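PDB 5EK8: lipoxygenase from Cyanothece sp., which acts as a 9R-lipoxygenase, a non-heme iron enzyme that probably adds both atoms of molecular oxygen to polyunsaturated fatty acids. Local coordinates for residues Arg528-Asn532 against Gly533-Val537; Arg486-Ser489 against Glu490-Glu494; Thr429-Val432 against Ala433-Trp437. All coordinates share one frame; numbering follows the deposited sequence.

Interaction 1 of 3, residues Arg528-Asn532 against Gly533-Val537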
loop_
_atom_site.group_PDB
_atom_site.type_symbol
_atom_site.label_atom_id
_atom_site.label_comp_id
_atom_site.label_asym_id
_atom_site.label_seq_id
_atom_site.Cartn_x
_atom_site.Cartn_y
_atom_site.Cartn_z
ATOM N N ARG A 528 -15.445 17.704 -9.252
ATOM C CA ARG A 528 -14.076 17.281 -9.523
ATOM C C ARG A 528 -13.524 18.074 -10.695
ATOM O O ARG A 528 -14.280 18.651 -11.475
ATOM C CB ARG A 528 -14.008 15.782 -9.808
ATOM C CG ARG A 528 -14.464 14.944 -8.640
ATOM C CD ARG A 528 -14.135 13.475 -8.806
ATOM N NE ARG A 528 -14.921 12.678 -7.873
ATOM C CZ ARG A 528 -14.487 11.570 -7.294
ATOM N NH1 ARG A 528 -13.268 11.126 -7.551
ATOM N NH2 ARG A 528 -15.266 10.907 -6.455
ATOM N N ALA A 529 -12.204 18.111 -10.812
ATOM C CA ALA A 529 -11.562 18.932 -11.824
ATOM C C ALA A 529 -11.326 18.146 -13.101
ATOM O O ALA A 529 -11.567 16.940 -13.161
ATOM C CB ALA A 529 -10.254 19.492 -11.298
ATOM N N THR A 530 -10.850 18.849 -14.118
ATOM C CA THR A 530 -10.573 18.255 -15.412
ATOM C C THR A 530 -9.105 18.462 -15.766
ATOM O O THR A 530 -8.543 19.537 -15.543
ATOM C CB THR A 530 -11.487 18.858 -16.514
ATOM O OG1 THR A 530 -12.811 18.325 -16.381
ATOM C CG2 THR A 530 -10.962 18.542 -17.911
ATOM N N PHE A 531 -8.477 17.418 -16.290
ATOM C CA PHE A 531 -7.143 17.541 -16.852
ATOM C C PHE A 531 -7.065 16.685 -18.104
ATOM O O PHE A 531 -7.595 15.575 -18.131
ATOM C CB PHE A 531 -6.072 17.128 -15.841
ATOM C CG PHE A 531 -4.669 17.363 -16.318
ATOM C CD1 PHE A 531 -3.881 16.308 -16.746
ATOM C CD2 PHE A 531 -4.143 18.644 -16.352
ATOM C CE1 PHE A 531 -2.594 16.525 -17.195
ATOM C CE2 PHE A 531 -2.856 18.868 -16.799
ATOM C CZ PHE A 531 -2.080 17.807 -17.219
ATOM N N ASN A 532 -6.429 17.219 -19.144
ATOM C CA ASN A 532 -6.248 16.502 -20.403
ATOM C C ASN A 532 -7.581 16.054 -21.018
ATOM O O ASN A 532 -7.642 15.054 -21.731
ATOM C CB ASN A 532 -5.323 15.293 -20.193
ATOM C CG ASN A 532 -4.630 14.847 -21.470
ATOM O OD1 ASN A 532 -4.982 15.275 -22.570
ATOM N ND2 ASN A 532 -3.640 13.974 -21.327
ATOM N N GLY A 533 -8.652 16.787 -20.731
ATOM C CA GLY A 533 -9.941 16.495 -21.330
ATOM C C GLY A 533 -10.798 15.478 -20.594
ATOM O O GLY A 533 -11.886 15.134 -21.049
ATOM N N LYS A 534 -10.318 14.982 -19.461
ATOM C CA LYS A 534 -11.103 14.038 -18.676
ATOM C C LYS A 534 -11.262 14.540 -17.245
ATOM O O LYS A 534 -10.372 15.189 -16.700
ATOM C CB LYS A 534 -10.450 12.655 -18.675
ATOM C CG LYS A 534 -10.430 11.945 -20.019
ATOM C CD LYS A 534 -9.331 10.883 -20.042
ATOM C CE LYS A 534 -9.365 10.039 -21.309
ATOM N NZ LYS A 534 -10.437 9.011 -21.255
ATOM N N THR A 535 -12.405 14.245 -16.644
ATOM C CA THR A 535 -12.602 14.520 -15.228
ATOM C C THR A 535 -11.743 13.579 -14.389
ATOM O O THR A 535 -11.803 12.361 -14.551
ATOM C CB THR A 535 -14.072 14.367 -14.833
ATOM O OG1 THR A 535 -14.858 15.326 -15.556
ATOM C CG2 THR A 535 -14.245 14.576 -13.336
ATOM N N LYS A 536 -10.940 14.147 -13.497
ATOM C CA LYS A 536 -9.996 13.353 -12.718
ATOM C C LYS A 536 -10.553 12.951 -11.350
ATOM O O LYS A 536 -11.321 13.693 -10.735
ATOM C CB LYS A 536 -8.684 14.119 -12.560
ATOM C CG LYS A 536 -8.094 14.596 -13.877
ATOM C CD LYS A 536 -8.015 13.474 -14.911
ATOM C CE LYS A 536 -7.106 12.333 -14.450
ATOM N NZ LYS A 536 -5.694 12.765 -14.285
ATOM N N VAL A 537 -10.158 11.766 -10.885
ATOM C CA VAL A 537 -10.708 11.199 -9.656
ATOM C C VAL A 537 -10.251 11.970 -8.411
ATOM O O VAL A 537 -11.045 12.193 -7.499
ATOM C CB VAL A 537 -10.343 9.694 -9.515
ATOM C CG1 VAL A 537 -8.847 9.482 -9.590
ATOM C CG2 VAL A 537 -10.894 9.125 -8.221
HETATM O O HOH W 1 -10.679 15.871 -9.740
#
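Phe531 and Lys534 form the antiparallel hydrogen-bonded pair that closes a tight beta hairpin, with a type I' turn running from one to the other. Phe531 N donates to Lys534 O at 3.0 Å, and Lys534 N returns a bond to Phe531 O at 3.1 Å. Asn532 and Gly533 occupy the two corners, both with positive phi, as a type I' turn requires. At these backbone angles a side chain on Gly533 would probably crowd the carbonyl oxygen of Asn532. Further down, Lys536 N bonds to Ala529 O at 2.9 Å.

Thr530 and Thr535 are the non-hydrogen-bonded pair. Their side chains lie on one face of the ribbon and cross at about a right angle, with Thr530 OG1 3.7 Å from Thr535 OG1. Phe531 and Lys534 point to the other face. The Phe531 ring leads away from the hairpin, but Phe531 CB lies 3.8 Å from Lys536 CG. The Lys536 chain bends at each torsion beyond CB.

With CG beside the backbone N (chi1 -62°), the Arg528 chain runs extended from CG to NE and lies alongside Val537, pointing the same way. Arg528 CD passes 3.4 Å from Lys536 O. Arg528 NH1 reaches Val537 O, though that bond is too short and bent to be trusted. The firmer partner of this guanidinium is Asp522, which makes a salt bridge with NH2. A water links Ala529 N to Lys536 O.

The hairpin is a two-stranded sheet at the protein surface. Thr535 bonds through its backbone to Tyr499, and Val537 to Met497. Lys536 NZ bonds to Val493 O at the end of helix 482-495 and to Ser496 O just beyond it.

Interaction 2 of 3, residues Arg486-Ser489 against Glu490-Glu494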
loop_
_atom_site.group_PDB
_atom_site.type_symbol
_atom_site.label_atom_id
_atom_site.label_comp_id
_atom_site.label_asym_id
_atom_site.label_seq_id
_atom_site.Cartn_x
_atom_site.Cartn_y
_atom_site.Cartn_z
ATOM N N ARG A 486 0.956 23.333 -3.756
ATOM C CA ARG A 486 0.292 23.457 -5.048
ATOM C C ARG A 486 0.830 22.445 -6.057
ATOM O O ARG A 486 0.054 21.793 -6.750
ATOM C CB ARG A 486 0.429 24.870 -5.613
ATOM C CG ARG A 486 -0.339 25.059 -6.915
ATOM C CD ARG A 486 -0.319 26.492 -7.420
ATOM N NE ARG A 486 -1.156 26.631 -8.609
ATOM C CZ ARG A 486 -1.494 27.789 -9.165
ATOM N NH1 ARG A 486 -1.070 28.933 -8.644
ATOM N NH2 ARG A 486 -2.261 27.803 -10.244
ATOM N N ARG A 487 2.151 22.318 -6.145
ATOM C CA ARG A 487 2.757 21.361 -7.074
ATOM C C ARG A 487 2.353 19.931 -6.727
ATOM O O ARG A 487 2.114 19.104 -7.611
ATOM C CB ARG A 487 4.278 21.500 -7.072
ATOM C CG ARG A 487 4.752 22.829 -7.625
ATOM C CD ARG A 487 4.274 23.025 -9.058
ATOM N NE ARG A 487 4.491 24.391 -9.518
ATOM C CZ ARG A 487 3.574 25.351 -9.455
ATOM N NH1 ARG A 487 2.374 25.087 -8.957
ATOM N NH2 ARG A 487 3.854 26.572 -9.892
ATOM N N PHE A 488 2.279 19.666 -5.426
ATOM C CA PHE A 488 1.798 18.404 -4.871
ATOM C C PHE A 488 0.383 18.095 -5.373
ATOM O O PHE A 488 0.120 17.034 -5.964
ATOM C CB PHE A 488 1.846 18.494 -3.338
ATOM C CG PHE A 488 1.289 17.299 -2.616
ATOM C CD1 PHE A 488 1.886 16.054 -2.724
ATOM C CD2 PHE A 488 0.192 17.435 -1.783
ATOM C CE1 PHE A 488 1.380 14.957 -2.033
ATOM C CE2 PHE A 488 -0.319 16.343 -1.090
ATOM C CZ PHE A 488 0.278 15.103 -1.215
ATOM N N SER A 489 -0.515 19.050 -5.149
ATOM C CA SER A 489 -1.898 18.952 -5.591
ATOM C C SER A 489 -1.995 18.693 -7.098
ATOM O O SER A 489 -2.707 17.787 -7.546
ATOM C CB SER A 489 -2.648 20.236 -5.220
ATOM O OG SER A 489 -3.938 20.277 -5.800
ATOM N N GLU A 490 -1.263 19.491 -7.869
ATOM C CA GLU A 490 -1.286 19.404 -9.324
ATOM C C GLU A 490 -0.816 18.042 -9.812
ATOM O O GLU A 490 -1.433 17.460 -10.691
ATOM C CB GLU A 490 -0.428 20.511 -9.939
ATOM C CG GLU A 490 -1.025 21.901 -9.791
ATOM C CD GLU A 490 -0.116 22.987 -10.324
ATOM O OE1 GLU A 490 -0.411 24.178 -10.085
ATOM O OE2 GLU A 490 0.892 22.651 -10.981
ATOM N N ASP A 491 0.267 17.529 -9.235
ATOM C CA ASP A 491 0.755 16.202 -9.599
ATOM C C ASP A 491 -0.289 15.127 -9.294
ATOM O O ASP A 491 -0.545 14.237 -10.124
ATOM C CB ASP A 491 2.067 15.898 -8.875
ATOM C CG ASP A 491 3.289 16.173 -9.739
ATOM O OD1 ASP A 491 4.423 15.979 -9.250
ATOM O OD2 ASP A 491 3.116 16.571 -10.912
ATOM N N LEU A 492 -0.901 15.227 -8.112
ATOM C CA LEU A 492 -1.992 14.322 -7.736
ATOM C C LEU A 492 -3.132 14.303 -8.758
ATOM O O LEU A 492 -3.480 13.244 -9.284
ATOM C CB LEU A 492 -2.553 14.692 -6.363
ATOM C CG LEU A 492 -1.657 14.358 -5.172
ATOM C CD1 LEU A 492 -2.175 15.037 -3.910
ATOM C CD2 LEU A 492 -1.543 12.837 -4.981
ATOM N N VAL A 493 -3.710 15.472 -9.027
ATOM C CA VAL A 493 -4.835 15.575 -9.956
ATOM C C VAL A 493 -4.450 15.122 -11.364
ATOM O O VAL A 493 -5.144 14.314 -11.980
ATOM C CB VAL A 493 -5.384 17.024 -10.027
ATOM C CG1 VAL A 493 -6.377 17.175 -11.184
ATOM C CG2 VAL A 493 -6.029 17.419 -8.709
ATOM N N GLU A 494 -3.334 15.641 -11.860
ATOM C CA GLU A 494 -2.903 15.377 -13.224
ATOM C C GLU A 494 -2.557 13.917 -13.461
ATOM O O GLU A 494 -2.655 13.438 -14.588
ATOM C CB GLU A 494 -1.699 16.250 -13.583
ATOM C CG GLU A 494 -2.021 17.738 -13.655
ATOM C CD GLU A 494 -0.816 18.581 -14.014
ATOM O OE1 GLU A 494 0.241 17.995 -14.339
ATOM O OE2 GLU A 494 -0.929 19.828 -13.956
#
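Leu492 CD1 lies over one face of the Phe488 ring, 3.8 Å from the ring centroid. This is a CH-pi contact one helical turn apart, and the methyl is offset toward the CE2 and CZ rim. Both side chains also pack on Ala373, which gives the helix an apolar side toward helix 337-377. At the edge of the Arg487 guanidinium, in its plane, lies Arg486 NE. Both arginines are gathered round the Glu490 carboxylate. Its plane stands 87° from the Arg486 guanidinium but only 21° from that of Arg487.

Glu490 OE1 is the shared acceptor. Arg486 NE comes to 3.0 Å from Glu490 OE1, as a salt bridge with a weak, bent hydrogen bond. Arg487 NH1 makes a second salt bridge to Glu490 OE1 at 3.1 Å. Arg486 carries CG anti to its own backbone N (chi1 -176°), and the chain then runs out extended, so its CG also passes OE1. Arg487 reaches the same oxygen by a bend at chi2 and lies beside Glu490, pointing the same way. The backbone here is regular helix, with Glu490 N bonded to Arg486 O at 2.9 Å and Val493 N to Ser489 O at 2.9 Å.

With an alanine at Arg486, Glu490 OE1 would probably lose one of its two arginine mates and keep only Arg487 among the residues of this helical turn.

Asp491, elsewhere on the helix, is paired with Arg376. Lys66 binds Glu490 OE2 and also Glu494 OE2, so the salt-bridge network joins this helix to a lysine far back in the sequence. Both oxygens of Glu490 thus face positive charge. Three basic groups round one carboxylate would be expected to favour the charged form of Glu490.

Interaction 3 of 3, residues Thr429-Val432 against Ala433-Trp437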
loop_
_atom_site.group_PDB
_atom_site.type_symbol
_atom_site.label_atom_id
_atom_site.label_comp_id
_atom_site.label_asym_id
_atom_site.label_seq_id
_atom_site.Cartn_x
_atom_site.Cartn_y
_atom_site.Cartn_z
ATOM N N THR A 429 -9.096 -1.198 -11.048
ATOM C CA THR A 429 -9.302 0.041 -11.795
ATOM C C THR A 429 -10.675 0.637 -11.499
ATOM O O THR A 429 -10.800 1.853 -11.298
ATOM C CB THR A 429 -9.159 -0.172 -13.323
ATOM O OG1 THR A 429 -10.071 -1.186 -13.768
ATOM C CG2 THR A 429 -7.738 -0.576 -13.681
ATOM N N GLU A 430 -11.693 -0.225 -11.467
ATOM C CA GLU A 430 -13.043 0.199 -11.098
ATOM C C GLU A 430 -13.055 0.993 -9.797
ATOM O O GLU A 430 -13.488 2.148 -9.781
ATOM C CB GLU A 430 -13.985 -1.001 -10.969
ATOM C CG GLU A 430 -14.687 -1.383 -12.261
ATOM C CD GLU A 430 -15.464 -2.683 -12.144
ATOM O OE1 GLU A 430 -15.637 -3.174 -11.009
ATOM O OE2 GLU A 430 -15.901 -3.218 -13.186
ATOM N N VAL A 431 -12.579 0.400 -8.702
ATOM C CA VAL A 431 -12.715 1.118 -7.430
ATOM C C VAL A 431 -11.730 2.290 -7.277
ATOM O O VAL A 431 -12.070 3.303 -6.662
ATOM C CB VAL A 431 -12.571 0.177 -6.223
ATOM C CG1 VAL A 431 -13.780 -0.732 -6.136
ATOM C CG2 VAL A 431 -11.281 -0.629 -6.307
ATOM N N VAL A 432 -10.529 2.173 -7.842
ATOM C CA VAL A 432 -9.532 3.234 -7.671
ATOM C C VAL A 432 -9.950 4.463 -8.484
ATOM O O VAL A 432 -9.608 5.596 -8.138
ATOM C CB VAL A 432 -8.103 2.762 -8.070
ATOM C CG1 VAL A 432 -7.115 3.924 -8.062
ATOM C CG2 VAL A 432 -7.616 1.671 -7.118
ATOM N N ALA A 433 -10.734 4.246 -9.536
ATOM C CA ALA A 433 -11.253 5.368 -10.316
ATOM C C ALA A 433 -12.269 6.218 -9.540
ATOM O O ALA A 433 -12.762 7.216 -10.062
ATOM C CB ALA A 433 -11.875 4.867 -11.607
ATOM N N THR A 434 -12.570 5.836 -8.299
ATOM C CA THR A 434 -13.552 6.563 -7.494
ATOM C C THR A 434 -13.011 7.058 -6.150
ATOM O O THR A 434 -13.713 7.759 -5.418
ATOM C CB THR A 434 -14.787 5.693 -7.198
ATOM O OG1 THR A 434 -14.472 4.753 -6.161
ATOM C CG2 THR A 434 -15.232 4.946 -8.440
ATOM N N TYR A 435 -11.774 6.696 -5.819
ATOM C CA TYR A 435 -11.218 7.019 -4.504
ATOM C C TYR A 435 -10.650 8.427 -4.442
ATOM O O TYR A 435 -9.702 8.751 -5.153
ATOM C CB TYR A 435 -10.131 6.012 -4.116
ATOM C CG TYR A 435 -10.647 4.626 -3.798
ATOM C CD1 TYR A 435 -11.923 4.439 -3.286
ATOM C CD2 TYR A 435 -9.852 3.501 -4.008
ATOM C CE1 TYR A 435 -12.397 3.168 -2.992
ATOM C CE2 TYR A 435 -10.316 2.220 -3.713
ATOM C CZ TYR A 435 -11.592 2.065 -3.209
ATOM O OH TYR A 435 -12.074 0.811 -2.920
ATOM N N ASP A 436 -11.236 9.261 -3.588
ATOM C CA ASP A 436 -10.735 10.616 -3.372
ATOM C C ASP A 436 -10.634 10.916 -1.871
ATOM O O ASP A 436 -11.210 10.206 -1.049
ATOM C CB ASP A 436 -11.637 11.639 -4.076
ATOM C CG ASP A 436 -11.140 13.065 -3.920
ATOM O OD1 ASP A 436 -10.018 13.358 -4.382
ATOM O OD2 ASP A 436 -11.869 13.889 -3.325
ATOM N N TRP A 437 -9.902 11.970 -1.522
ATOM C CA TRP A 437 -9.667 12.332 -0.129
ATOM C C TRP A 437 -10.756 13.216 0.481
ATOM O O TRP A 437 -10.919 13.241 1.700
ATOM C CB TRP A 437 -8.320 13.047 -0.001
ATOM C CG TRP A 437 -8.179 14.202 -0.949
ATOM C CD1 TRP A 437 -7.624 14.173 -2.194
ATOM C CD2 TRP A 437 -8.605 15.556 -0.731
ATOM N NE1 TRP A 437 -7.672 15.422 -2.761
ATOM C CE2 TRP A 437 -8.271 16.288 -1.885
ATOM C CE3 TRP A 437 -9.231 16.216 0.328
ATOM C CZ2 TRP A 437 -8.547 17.651 -2.013
ATOM C CZ3 TRP A 437 -9.510 17.568 0.197
ATOM C CH2 TRP A 437 -9.165 18.271 -0.964
HETATM O O HOH W 2 -7.596 7.121 -6.901
#
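Tyr435 CB points back at the helix end it has just left, with Val432 O 4.1 Å away. Its CG stands beside the backbone N (chi1 -70°), and this lays the ring against Val431. The Val431 carbonyl oxygen sits over the centre of one ring face, 3.3 Å above the plane. CD2 also passes the Val432 CA, and Val432 CG2 is a looser neighbour. Toward the far end, Tyr435 CZ meets Val431 CB at 3.7 Å. The tip, Tyr435 OH, lies 3.4 Å from the same Val431 CB and a little farther from CG2. The two side chains run side by side and point the same way.

Val431 O has other partners as well. It takes two hydrogen bonds from Thr434, one from OG1 at 2.9 Å and one from the backbone N at 3.1 Å. Thr434 OG1 lies between its own backbone N and carbonyl carbon (chi1 77°), which turns the hydroxyl toward that oxygen. Ala433 N bonds to Thr429 O, the last regular helical step here. The bond from Tyr435 N to Val432 O is weak, and a water joins Val432 O to Tyr435 O.

This is a helix C terminus at which helix 421-432 gives way to a loop through a type I beta turn, Val432 to Tyr435. Tyr435 also packs on Ile357, Lys362 and Gln366 of helix 337-377, the long lipoxygenase helix that carries the iron ligands His359 and His364. The turn thus packs on the iron-ligand helix without touching the metal, with the Val432 side chain about 14 Å from the iron(II) ion.

From the N terminus the order is interaction 3, interaction 2, interaction 1. Each is local: a helix end and its turn at 429-437, successive turns of helix 482-495, and a hairpin at 528-537 that closes its own short loop. They follow in series, so none nests within or crosses another. Interaction 1 is the meeting point in space. Its Lys536 amine reaches the end of helix 482-495, and the Phe531 ring rests on Glu494 of interaction 2. Val537 packs on the backbone of Ala433 and Tyr435 in interaction 3. Interactions 2 and 3 do not touch; their nearest atoms are about 6 Å apart. Both have side chains against helix 337-377.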